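Local coordinates for protein transcriptional regulator AcuR (Rhodobacter sphaeroides 2.4.1, PDB 3BRU) that represses transcription of its own operon as a DNA-binding regulator of the TetR family, probably by binding two operator sequences in the promoter, at residues A[104-107]-A[108-111]; A[112-115]-A[116-119]; A[89-92]-A[93-96]. All blocks are in the same frame, centred on the assembly; numbering follows the deposited sequence.

All three contacts are single-helix turns, each linking residues three to four apart. Contacts 1 and 2 divide helix 104-120 between them, whereas contact 3 lies on the preceding helix 74-97; the three centres are about 12 Å from one another. Contacts 1 and 3 are partly buried and meet through Phe-111, whose ring packs on Leu-92 and Leu-93. Contact 2 is a surface turn, joined to contact 3 by the methyl of Met-114 (selenomethionine). Chemistry follows position: contact 1 lays an arginine over backbone, contact 2 combines a charge pair with a water bridge, and contact 3 brings phenylalanine and leucine together beside an aspartate paired elsewhere.

Contact 1. Residues A[104-107]-A[108-111]; sequences PLAR and LRLF
Arg-109 starts with CG beside its own backbone N (chi1 -69°) and then bends at chi3 (-106°), which folds its guanidinium back over Leu-105 and Ala-106 in the first turns of helix 104-120, in the C-terminal domain of this TetR-family repressor. The flat group lies over backbone: Ala-106 CA sits 3.4 Å from its plane and Leu-105 O is on that same face, both displaced toward the rim. Ala-106 CB adds to the cover, 3.6 Å from Arg-109 NH2. No N-H of the guanidinium is bonded across this turn, so the evidence is for packing by the flat group rather than for a polar grip. Beneath it the helical bonds vary. Arg-109 N to Leu-105 O is 3.1 Å, while Leu-108 N makes two weak bonds, to Pro-104 O and Leu-105 O.

Arg-107, extended from CG to NE, heads elsewhere: NH2 bonds Leu-102 O and NH1 forms a salt bridge with Glu-165, tying the turn to the preceding loop and to helix 143-167. Leu-108 and Phe-111 instead pack on Phe-185 of helix 178-199. At the far end Leu-110 N reaches Ala-106 O at 2.9 Å, and Phe-111 N bonds Arg-107 O at 3.2 Å.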
ATOM      1  N   PRO A 104       7.315  -6.547  25.806  1.00 24.30           N
ATOM      2  CA  PRO A 104       6.631  -6.698  24.516  1.00 23.91           C
ATOM      3  C   PRO A 104       6.539  -5.448  23.602  1.00 23.93           C
ATOM      4  O   PRO A 104       6.891  -5.527  22.424  1.00 23.55           O
ATOM      5  CB  PRO A 104       5.258  -7.240  24.911  1.00 22.96           C
ATOM      6  CG  PRO A 104       5.549  -8.055  26.113  1.00 23.35           C
ATOM      7  CD  PRO A 104       6.609  -7.263  26.889  1.00 24.09           C
ATOM      8  N   LEU A 105       6.108  -4.301  24.112  1.00 23.70           N
ATOM      9  CA  LEU A 105       5.939  -3.156  23.207  1.00 23.35           C
ATOM     10  C   LEU A 105       7.248  -2.582  22.726  1.00 23.06           C
ATOM     11  O   LEU A 105       7.321  -2.087  21.616  1.00 22.48           O
ATOM     12  CB  LEU A 105       5.062  -2.083  23.823  1.00 23.63           C
ATOM     13  CG  LEU A 105       3.588  -2.513  23.991  1.00 24.71           C
ATOM     14  CD1 LEU A 105       2.857  -1.423  24.721  1.00 26.07           C
ATOM     15  CD2 LEU A 105       2.867  -2.890  22.653  1.00 23.48           C
ATOM     16  N   ALA A 106       8.287  -2.669  23.562  1.00 22.86           N
ATOM     17  CA  ALA A 106       9.627  -2.305  23.124  1.00 23.05           C
ATOM     18  C   ALA A 106      10.191  -3.175  22.000  1.00 23.16           C
ATOM     19  O   ALA A 106      10.972  -2.670  21.190  1.00 24.80           O
ATOM     20  CB  ALA A 106      10.614  -2.195  24.303  1.00 22.49           C
ATOM     21  N   ARG A 107       9.813  -4.459  21.948  1.00 22.71           N
ATOM     22  CA  ARG A 107      10.153  -5.328  20.819  1.00 22.44           C
ATOM     23  C   ARG A 107       9.498  -4.874  19.514  1.00 22.36           C
ATOM     24  O   ARG A 107      10.062  -5.061  18.436  1.00 22.50           O
ATOM     25  CB  ARG A 107       9.720  -6.769  21.056  1.00 21.90           C
ATOM     26  CG  ARG A 107      10.397  -7.450  22.187  1.00 22.60           C
ATOM     27  CD  ARG A 107       9.631  -8.671  22.510  1.00 20.91           C
ATOM     28  NE  ARG A 107       9.956  -9.081  23.853  1.00 25.21           N
ATOM     29  CZ  ARG A 107       9.323 -10.050  24.510  1.00 26.15           C
ATOM     30  NH1 ARG A 107       8.330 -10.710  23.927  1.00 24.21           N
ATOM     31  NH2 ARG A 107       9.695 -10.367  25.749  1.00 25.20           N
ATOM     32  N   LEU A 108       8.294  -4.325  19.611  1.00 21.57           N
ATOM     33  CA  LEU A 108       7.612  -3.819  18.427  1.00 21.75           C
ATOM     34  C   LEU A 108       8.299  -2.544  17.912  1.00 21.51           C
ATOM     35  O   LEU A 108       8.450  -2.369  16.729  1.00 21.14           O
ATOM     36  CB  LEU A 108       6.108  -3.611  18.688  1.00 21.39           C
ATOM     37  CG  LEU A 108       5.326  -3.130  17.444  1.00 22.33           C
ATOM     38  CD1 LEU A 108       5.269  -4.199  16.338  1.00 20.56           C
ATOM     39  CD2 LEU A 108       3.908  -2.595  17.783  1.00 20.69           C
ATOM     40  N   ARG A 109       8.702  -1.668  18.820  1.00 22.15           N
ATOM     41  CA  ARG A 109       9.438  -0.444  18.476  1.00 24.15           C
ATOM     42  C   ARG A 109      10.819  -0.759  17.911  1.00 23.56           C
ATOM     43  O   ARG A 109      11.257  -0.082  16.996  1.00 23.75           O
ATOM     44  CB  ARG A 109       9.561   0.478  19.685  1.00 23.52           C
ATOM     45  CG  ARG A 109       8.206   1.076  20.095  1.00 27.99           C
ATOM     46  CD  ARG A 109       8.324   2.107  21.248  1.00 28.15           C
ATOM     47  NE  ARG A 109       7.831   1.579  22.536  1.00 37.06           N
ATOM     48  CZ  ARG A 109       8.593   1.192  23.571  1.00 40.89           C
ATOM     49  NH1 ARG A 109       8.017   0.736  24.687  1.00 41.25           N
ATOM     50  NH2 ARG A 109       9.933   1.249  23.511  1.00 43.34           N
ATOM     51  N   LEU A 110      11.480  -1.802  18.433  1.00 23.11           N
ATOM     52  CA  LEU A 110      12.748  -2.270  17.859  1.00 22.54           C
ATOM     53  C   LEU A 110      12.604  -2.727  16.397  1.00 21.47           C
ATOM     54  O   LEU A 110      13.387  -2.330  15.559  1.00 21.06           O
ATOM     55  CB  LEU A 110      13.403  -3.356  18.724  1.00 22.57           C
ATOM     56  CG  LEU A 110      14.718  -3.929  18.169  1.00 23.97           C
ATOM     57  CD1 LEU A 110      15.892  -2.892  18.135  1.00 25.15           C
ATOM     58  CD2 LEU A 110      15.120  -5.119  18.965  1.00 24.04           C
ATOM     59  N   PHE A 111      11.591  -3.539  16.103  1.00 21.33           N
ATOM     60  CA  PHE A 111      11.317  -3.981  14.742  1.00 20.60           C
ATOM     61  C   PHE A 111      11.162  -2.830  13.751  1.00 20.50           C
ATOM     62  O   PHE A 111      11.770  -2.845  12.671  1.00 20.74           O
ATOM     63  CB  PHE A 111      10.093  -4.904  14.666  1.00 20.56           C
ATOM     64  CG  PHE A 111       9.492  -4.952  13.282  1.00 20.10           C
ATOM     65  CD1 PHE A 111      10.105  -5.677  12.274  1.00 21.23           C
ATOM     66  CD2 PHE A 111       8.348  -4.215  12.978  1.00 17.02           C
ATOM     67  CE1 PHE A 111       9.585  -5.681  10.995  1.00 20.82           C
ATOM     68  CE2 PHE A 111       7.817  -4.213  11.712  1.00 18.67           C
ATOM     69  CZ  PHE A 111       8.427  -4.941  10.715  1.00 20.79           C
TER

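Contact 2. Residues A[112-115]-A[116-119]; sequences TRMA and EEGM
A surface turn in the later half of helix 104-120, within the TetR-type C-terminal domain, places Arg-113 and Glu-117 one turn apart as an i to i+4 salt bridge. NH2 of Arg-113 lies 3.4 Å from Glu-117 OE2, but this oxygen is well out of the guanidinium plane and the two flat groups are turned 52° apart. No N-H points at the carboxylate, so the attraction is one of charge alone. Arg-113 sets CG opposite its backbone N (chi1 -173°), whereas Glu-117 sets CG beside its own; the two side chains cross at an angle, with Glu-117 CG passing 3.4 Å from Arg-113 O.

Glu-116 works differently. Its extended chain brings OE1 to a water that donates to it at 2.6 Å and also donates to Thr-112 O at 3.1 Å. That carbonyl therefore accepts twice, since Glu-116 N also bonds Thr-112 O at 3.1 Å. Further on, Gly-118 N to Met-114 O and Met-119 N to Ala-115 O are somewhat straighter bonds, the second with an N-H...O angle of 166°.

Around the turn, Glu-116 OE2 is hydrogen-bonded to His-206 of helix 203-212, while Thr-112 and Ala-115 pack on Trp-189, and Met-119 (selenomethionine) on Ala-196, all along helix 178-199.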
ATOM      1  N   THR A 112      10.354  -1.844  14.102  1.00 20.20           N
ATOM      2  CA  THR A 112      10.123  -0.677  13.223  1.00 21.19           C
ATOM      3  C   THR A 112      11.349   0.223  13.051  1.00 21.17           C
ATOM      4  O   THR A 112      11.543   0.836  12.003  1.00 21.95           O
ATOM      5  CB  THR A 112       8.895   0.181  13.648  1.00 20.44           C
ATOM      6  OG1 THR A 112       9.124   0.740  14.939  1.00 21.27           O
ATOM      7  CG2 THR A 112       7.641  -0.649  13.659  1.00 20.46           C
ATOM      8  N   ARG A 113      12.172   0.265  14.082  1.00 21.35           N
ATOM      9  CA  ARG A 113      13.441   0.957  14.065  1.00 21.93           C
ATOM     10  C   ARG A 113      14.443   0.290  13.102  1.00 20.83           C
ATOM     11  O   ARG A 113      15.045   0.959  12.261  1.00 20.58           O
ATOM     12  CB  ARG A 113      13.948   1.023  15.500  1.00 22.31           C
ATOM     13  CG  ARG A 113      15.185   1.860  15.722  1.00 27.09           C
ATOM     14  CD  ARG A 113      15.190   2.408  17.157  1.00 32.62           C
ATOM     15  NE  ARG A 113      16.254   3.382  17.442  1.00 38.21           N
ATOM     16  CZ  ARG A 113      16.948   4.108  16.548  1.00 41.44           C
ATOM     17  NH1 ARG A 113      17.909   4.934  16.984  1.00 41.27           N
ATOM     18  NH2 ARG A 113      16.718   4.017  15.232  1.00 41.27           N
HETATM   19  N   MSE A 114      14.588  -1.025  13.237  1.00 20.93           N
HETATM   20  CA  MSE A 114      15.352  -1.906  12.350  1.00 22.34           C
HETATM   21  C   MSE A 114      14.928  -1.907  10.893  1.00 21.96           C
HETATM   22  O   MSE A 114      15.777  -1.849  10.000  1.00 23.20           O
HETATM   23  CB  MSE A 114      15.277  -3.347  12.850  1.00 21.41           C
HETATM   24  CG  MSE A 114      16.007  -3.559  14.155  1.00 25.84           C
HETATM   25 SE   MSE A 114      16.224  -5.427  14.695  0.50 25.72          SE
HETATM   26  CE  MSE A 114      14.449  -6.108  14.288  1.00 25.47           C
ATOM     27  N   ALA A 115      13.624  -2.025  10.654  1.00 22.16           N
ATOM     28  CA  ALA A 115      13.089  -2.000   9.326  1.00 21.85           C
ATOM     29  C   ALA A 115      13.407  -0.655   8.685  1.00 21.90           C
ATOM     30  O   ALA A 115      13.789  -0.610   7.536  1.00 21.69           O
ATOM     31  CB  ALA A 115      11.563  -2.288   9.342  1.00 21.92           C
ATOM     32  N   GLU A 116      13.269   0.438   9.425  1.00 22.90           N
ATOM     33  CA  GLU A 116      13.673   1.757   8.913  1.00 23.99           C
ATOM     34  C   GLU A 116      15.175   1.854   8.572  1.00 23.65           C
ATOM     35  O   GLU A 116      15.560   2.426   7.536  1.00 23.56           O
ATOM     36  CB  GLU A 116      13.306   2.836   9.914  1.00 23.87           C
ATOM     37  CG  GLU A 116      13.735   4.257   9.492  1.00 25.49           C
ATOM     38  CD  GLU A 116      13.314   5.340  10.502  1.00 27.32           C
ATOM     39  OE1 GLU A 116      12.435   5.047  11.388  1.00 30.05           O
ATOM     40  OE2 GLU A 116      13.885   6.476  10.423  1.00 30.31           O
ATOM     41  N   GLU A 117      16.019   1.304   9.450  1.00 22.94           N
ATOM     42  CA  GLU A 117      17.457   1.234   9.201  1.00 22.41           C
ATOM     43  C   GLU A 117      17.787   0.467   7.931  1.00 21.71           C
ATOM     44  O   GLU A 117      18.669   0.879   7.161  1.00 21.44           O
ATOM     45  CB  GLU A 117      18.199   0.629  10.399  1.00 22.34           C
ATOM     46  CG  GLU A 117      18.292   1.600  11.586  1.00 23.30           C
ATOM     47  CD  GLU A 117      18.622   0.921  12.936  1.00 23.97           C
ATOM     48  OE1 GLU A 117      18.735  -0.333  12.990  1.00 25.00           O
ATOM     49  OE2 GLU A 117      18.795   1.667  13.947  1.00 24.94           O
ATOM     50  N   GLY A 118      17.084  -0.646   7.719  1.00 21.10           N
ATOM     51  CA  GLY A 118      17.202  -1.409   6.500  1.00 20.18           C
ATOM     52  C   GLY A 118      16.823  -0.571   5.299  1.00 20.23           C
ATOM     53  O   GLY A 118      17.568  -0.504   4.340  1.00 20.17           O
HETATM   54  N   MSE A 119      15.659   0.077   5.344  1.00 20.90           N
HETATM   55  CA  MSE A 119      15.207   0.927   4.227  1.00 21.28           C
HETATM   56  C   MSE A 119      16.143   2.107   3.947  1.00 21.04           C
HETATM   57  O   MSE A 119      16.321   2.489   2.785  1.00 21.64           O
HETATM   58  CB  MSE A 119      13.795   1.456   4.450  1.00 20.11           C
HETATM   59  CG  MSE A 119      12.652   0.466   4.296  1.00 22.24           C
HETATM   60 SE   MSE A 119      10.996   1.558   4.308  0.50 22.77          SE
HETATM   61  CE  MSE A 119      11.130   2.434   2.505  1.00 21.65           C
TER
HETATM   62  O   HOH W   1      10.341   3.671  12.115  1.00 45.15           O

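Contact 3. Residues A[89-92]-A[93-96]; sequences FARL and LDQA
Leu-93 meets Phe-89 one turn back on helix 74-97, part of the all-helical TetR-family fold, and its side chain can be traced outward. CB lies 3.6 Å from Ala-90 O, held near the backbone of the previous turn. With CG beside the backbone N (chi1 -77°), the chain leans back toward residue 89, and CG comes 4.0 Å from Phe-89 CE2. One branch, CD1, is 4.1 Å from Phe-89 CD2; the other, CD2, packs on Phe-111 of helix 104-120. The approach to the Phe-89 ring is oblique. A clearer facial contact comes from Leu-92, whose CD2 stands 3.5 Å above the ring plane, offset toward the rim. Trp-155 of helix 143-167 also meets Phe-89, ring to ring with planes about 40° apart, and touches Leu-93, so this apolar patch brings together helices 74-97, 104-120 and 143-167.

The polar side of the turn belongs to Asp-94. Its CG sits 3.1 Å from Ala-90 O, and both carboxylate oxygens are near that carbonyl, an acceptor beside acceptors. Arg-158 bridges the two: its NH2 forms a salt bridge with Asp-94 OD1 and its NH1 bonds Ala-90 O, which probably offsets their mutual repulsion.

Backbone bonding weakens along the turn. Leu-93 N to Phe-89 O is nearly straight at 170°, but Gln-95 N has weak bonds to Arg-91 O and Leu-92 O, and Ala-96 N lies 3.5 Å from Leu-92 O, again a weak bond.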
ATOM      1  N   PHE A  89      12.696 -12.528   6.137  1.00 24.30           N
ATOM      2  CA  PHE A  89      11.936 -11.617   6.969  1.00 23.09           C
ATOM      3  C   PHE A  89      11.589 -12.191   8.328  1.00 22.03           C
ATOM      4  O   PHE A  89      11.555 -11.440   9.294  1.00 22.47           O
ATOM      5  CB  PHE A  89      10.640 -11.216   6.262  1.00 23.34           C
ATOM      6  CG  PHE A  89      10.053  -9.958   6.787  1.00 24.21           C
ATOM      7  CD1 PHE A  89      10.559  -8.720   6.380  1.00 26.30           C
ATOM      8  CD2 PHE A  89       9.013  -9.986   7.728  1.00 24.66           C
ATOM      9  CE1 PHE A  89      10.003  -7.532   6.887  1.00 25.45           C
ATOM     10  CE2 PHE A  89       8.468  -8.806   8.233  1.00 21.59           C
ATOM     11  CZ  PHE A  89       8.956  -7.583   7.806  1.00 22.62           C
ATOM     12  N   ALA A  90      11.286 -13.495   8.392  1.00 20.11           N
ATOM     13  CA  ALA A  90      11.031 -14.176   9.649  1.00 19.48           C
ATOM     14  C   ALA A  90      12.226 -14.003  10.589  1.00 21.04           C
ATOM     15  O   ALA A  90      12.031 -13.840  11.796  1.00 21.77           O
ATOM     16  CB  ALA A  90      10.760 -15.634   9.422  1.00 18.27           C
ATOM     17  N   ARG A  91      13.448 -14.016  10.059  1.00 21.07           N
ATOM     18  CA  ARG A  91      14.659 -13.833  10.886  1.00 23.15           C
ATOM     19  C   ARG A  91      14.831 -12.425  11.450  1.00 23.91           C
ATOM     20  O   ARG A  91      15.423 -12.230  12.515  1.00 24.89           O
ATOM     21  CB  ARG A  91      15.935 -14.269  10.127  1.00 22.72           C
ATOM     22  CG  ARG A  91      15.936 -15.762   9.873  1.00 23.50           C
ATOM     23  CD  ARG A  91      17.322 -16.362   9.811  1.00 26.02           C
ATOM     24  NE  ARG A  91      17.225 -17.778   9.480  1.00 27.27           N
ATOM     25  CZ  ARG A  91      17.349 -18.278   8.248  1.00 29.80           C
ATOM     26  NH1 ARG A  91      17.218 -19.596   8.063  1.00 28.88           N
ATOM     27  NH2 ARG A  91      17.610 -17.477   7.204  1.00 27.43           N
ATOM     28  N   LEU A  92      14.337 -11.435  10.729  1.00 24.75           N
ATOM     29  CA  LEU A  92      14.377 -10.094  11.232  1.00 25.81           C
ATOM     30  C   LEU A  92      13.342  -9.912  12.365  1.00 25.68           C
ATOM     31  O   LEU A  92      13.646  -9.298  13.385  1.00 25.91           O
ATOM     32  CB  LEU A  92      14.259  -9.107  10.072  1.00 26.77           C
ATOM     33  CG  LEU A  92      13.574  -7.746  10.169  1.00 30.62           C
ATOM     34  CD1 LEU A  92      14.260  -6.688   9.292  1.00 34.06           C
ATOM     35  CD2 LEU A  92      12.150  -7.983   9.673  1.00 35.97           C
ATOM     36  N   LEU A  93      12.153 -10.483  12.198  1.00 25.50           N
ATOM     37  CA  LEU A  93      11.154 -10.538  13.258  1.00 24.97           C
ATOM     38  C   LEU A  93      11.630 -11.322  14.483  1.00 25.31           C
ATOM     39  O   LEU A  93      11.249 -11.000  15.602  1.00 25.87           O
ATOM     40  CB  LEU A  93       9.832 -11.146  12.740  1.00 24.55           C
ATOM     41  CG  LEU A  93       8.871 -10.312  11.876  1.00 24.42           C
ATOM     42  CD1 LEU A  93       7.633 -11.113  11.465  1.00 23.33           C
ATOM     43  CD2 LEU A  93       8.443  -9.027  12.576  1.00 23.77           C
ATOM     44  N   ASP A  94      12.414 -12.372  14.273  1.00 25.39           N
ATOM     45  CA  ASP A  94      12.933 -13.184  15.369  1.00 26.24           C
ATOM     46  C   ASP A  94      13.790 -12.334  16.288  1.00 26.46           C
ATOM     47  O   ASP A  94      13.734 -12.478  17.512  1.00 25.62           O
ATOM     48  CB  ASP A  94      13.793 -14.328  14.838  1.00 25.65           C
ATOM     49  CG  ASP A  94      12.962 -15.470  14.264  1.00 29.52           C
ATOM     50  OD1 ASP A  94      11.719 -15.490  14.476  1.00 33.28           O
ATOM     51  OD2 ASP A  94      13.540 -16.353  13.586  1.00 32.10           O
ATOM     52  N   GLN A  95      14.586 -11.453  15.677  1.00 27.05           N
ATOM     53  CA  GLN A  95      15.520 -10.593  16.407  1.00 27.92           C
ATOM     54  C   GLN A  95      14.749  -9.687  17.364  1.00 27.83           C
ATOM     55  O   GLN A  95      15.127  -9.561  18.537  1.00 27.66           O
ATOM     56  CB  GLN A  95      16.381  -9.776  15.448  1.00 28.09           C
ATOM     57  CG  GLN A  95      17.807 -10.061  15.619  1.00 31.92           C
ATOM     58  CD  GLN A  95      18.716  -9.266  14.687  1.00 36.67           C
ATOM     59  OE1 GLN A  95      19.616  -8.572  15.141  1.00 38.45           O
ATOM     60  NE2 GLN A  95      18.509  -9.394  13.388  1.00 37.34           N
ATOM     61  N   ALA A  96      13.660  -9.099  16.857  1.00 26.80           N
ATOM     62  CA  ALA A  96      12.833  -8.180  17.618  1.00 26.75           C
ATOM     63  C   ALA A  96      11.867  -8.937  18.546  1.00 27.35           C
ATOM     64  O   ALA A  96      11.980  -8.850  19.783  1.00 27.36           O
ATOM     65  CB  ALA A  96      12.089  -7.234  16.685  1.00 25.74           C
TER